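Local coordinates for polyketide synthase/nonribosomal peptide synthetase hybrid RzxB (Pseudomonas fluorescens, PDB 5IL6), which probably dehydrates beta-hydroxyacyl polyketide intermediates through its dehydratase domain, as part of the trans-AT assembly line that makes rhizoxin, at residues M59-L64 against G235-L240. Numbering follows the deposited sequence.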
loop_
_atom_site.group_PDB
_atom_site.type_symbol
_atom_site.label_atom_id
_atom_site.label_comp_id
_atom_site.label_asym_id
_atom_site.label_seq_id
_atom_site.Cartn_x
_atom_site.Cartn_y
_atom_site.Cartn_z
ATOM N N MET A 59 -7.695 -2.466 -1.720
ATOM C CA MET A 59 -9.063 -2.879 -1.434
ATOM C C MET A 59 -9.993 -1.678 -1.347
ATOM O O MET A 59 -11.132 -1.728 -1.825
ATOM C CB MET A 59 -9.087 -3.685 -0.142
ATOM C CG MET A 59 -10.431 -4.312 0.201
ATOM S SD MET A 59 -10.390 -5.270 1.732
ATOM C CE MET A 59 -8.771 -6.029 1.626
ATOM N N ILE A 60 -9.528 -0.588 -0.737
ATOM C CA ILE A 60 -10.331 0.629 -0.678
ATOM C C ILE A 60 -10.560 1.176 -2.078
ATOM O O ILE A 60 -11.675 1.583 -2.428
ATOM C CB ILE A 60 -9.653 1.671 0.231
ATOM C CG1 ILE A 60 -9.590 1.147 1.668
ATOM C CG2 ILE A 60 -10.404 3.001 0.179
ATOM C CD1 ILE A 60 -8.767 2.006 2.610
ATOM N N GLN A 61 -9.509 1.192 -2.902
ATOM C CA GLN A 61 -9.645 1.683 -4.269
ATOM C C GLN A 61 -10.636 0.836 -5.061
ATOM O O GLN A 61 -11.476 1.372 -5.794
ATOM C CB GLN A 61 -8.277 1.699 -4.954
ATOM C CG GLN A 61 -7.300 2.699 -4.345
ATOM C CD GLN A 61 -5.873 2.500 -4.816
ATOM O OE1 GLN A 61 -5.508 1.430 -5.302
ATOM N NE2 GLN A 61 -5.055 3.537 -4.676
ATOM N N ALA A 62 -10.556 -0.488 -4.925
ATOM C CA ALA A 62 -11.494 -1.363 -5.622
ATOM C C ALA A 62 -12.920 -1.145 -5.128
ATOM O O ALA A 62 -13.862 -1.098 -5.926
ATOM C CB ALA A 62 -11.082 -2.822 -5.439
ATOM N N ALA A 63 -13.099 -1.019 -3.812
ATOM C CA ALA A 63 -14.438 -0.846 -3.258
ATOM C C ALA A 63 -15.052 0.466 -3.721
ATOM O O ALA A 63 -16.225 0.510 -4.109
ATOM C CB ALA A 63 -14.386 -0.901 -1.732
ATOM N N LEU A 64 -14.276 1.550 -3.685
ATOM C CA LEU A 64 -14.799 2.835 -4.130
ATOM C C LEU A 64 -15.153 2.798 -5.609
ATOM O O LEU A 64 -16.198 3.318 -6.020
ATOM C CB LEU A 64 -13.780 3.943 -3.861
ATOM C CG LEU A 64 -14.305 5.173 -3.120
ATOM C CD1 LEU A 64 -15.611 5.695 -3.730
ATOM C CD2 LEU A 64 -14.474 4.836 -1.654
ATOM N N GLY A 235 -1.225 10.161 4.979
ATOM C CA GLY A 235 -1.963 11.404 4.826
ATOM C C GLY A 235 -2.871 11.396 3.610
ATOM O O GLY A 235 -4.044 11.771 3.693
ATOM N N GLN A 236 -2.345 10.962 2.467
ATOM C CA GLN A 236 -3.129 10.878 1.245
ATOM C C GLN A 236 -2.557 9.809 0.329
ATOM O O GLN A 236 -1.339 9.631 0.254
ATOM C CB GLN A 236 -3.132 12.198 0.466
ATOM C CG GLN A 236 -3.792 13.375 1.137
ATOM C CD GLN A 236 -3.757 14.606 0.252
ATOM O OE1 GLN A 236 -2.695 15.180 0.013
ATOM N NE2 GLN A 236 -4.916 15.003 -0.259
ATOM N N CYS A 237 -3.448 9.113 -0.373
ATOM C CA CYS A 237 -3.077 8.263 -1.500
ATOM C C CYS A 237 -3.944 8.688 -2.673
ATOM O O CYS A 237 -5.169 8.534 -2.631
ATOM C CB CYS A 237 -3.271 6.781 -1.194
ATOM S SG CYS A 237 -2.785 5.718 -2.575
ATOM N N VAL A 238 -3.318 9.230 -3.712
ATOM C CA VAL A 238 -4.027 9.727 -4.886
ATOM C C VAL A 238 -3.723 8.799 -6.050
ATOM O O VAL A 238 -2.553 8.567 -6.379
ATOM C CB VAL A 238 -3.640 11.174 -5.217
ATOM C CG1 VAL A 238 -4.348 11.630 -6.482
ATOM C CG2 VAL A 238 -3.978 12.095 -4.051
ATOM N N LEU A 239 -4.773 8.261 -6.663
ATOM C CA LEU A 239 -4.648 7.401 -7.833
ATOM C C LEU A 239 -5.056 8.209 -9.061
ATOM O O LEU A 239 -6.246 8.464 -9.281
ATOM C CB LEU A 239 -5.506 6.149 -7.678
ATOM C CG LEU A 239 -5.429 5.128 -8.814
ATOM C CD1 LEU A 239 -4.025 4.550 -8.936
ATOM C CD2 LEU A 239 -6.447 4.018 -8.592
ATOM N N LEU A 240 -4.066 8.614 -9.855
ATOM C CA LEU A 240 -4.283 9.448 -11.032
ATOM C C LEU A 240 -4.609 8.647 -12.284
ATOM O O LEU A 240 -5.414 9.093 -13.109
ATOM C CB LEU A 240 -3.050 10.318 -11.277
ATOM C CG LEU A 240 -2.943 11.466 -10.279
ATOM C CD1 LEU A 240 -1.512 11.896 -10.037
ATOM C CD2 LEU A 240 -3.751 12.619 -10.848
HETATM O O HOH W 1 -6.282 6.207 -4.080
#
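Helix segment 59-64 and strand segment 235-240 come closest at Gln61 and Leu239, whose CA atoms lie 8.4 Å apart, and one long polar side chain does most of the bridging. Gln61 reaches out from the helix with CG anti to its carbonyl carbon (chi1 -66°) and the chain extended beyond it (chi2 167°), which brings the NE2 end of the amide to the side chains of both Cys237 and Leu239. Its NE2 stands 3.8 Å from Cys237 SG, a van der Waals approach, and 4.0 Å from Leu239 CB. The CD2 methyl of Leu239 lies over one face of the Gln61 amide, 4.1 Å from its CD, while Cys237 SG is on the other side of that plane. Both strand residues direct their side chains at the helix, whereas Val238 between them turns the other way and touches Val137, the alternation expected of an extended strand. In the double hotdog fold of polyketide synthase dehydratases, a curved antiparallel sheet wraps around a long helix in each half. Here helix 53-67 belongs to the N-terminal half and strand 230-239 to the C-terminal half, so the contact joins the two hotdogs where strand 230-239 pairs with strand 77-85. Cys237 shares backbone hydrogen bonding with Ile80, against which Gln61 also packs. At the other end of the segment, two residues, Gly235 and Gln236, are set against the single Asn279 of the neighbouring strand, a classic beta bulge. No direct hydrogen bond crosses the contact; a water does the work instead. It accepts from Gln61 NE2 at 3.0 Å and donates to the carbonyl O of Cys237, also at 3.0 Å, giving the buried amide nitrogen a polar partner among its largely nonpolar neighbours.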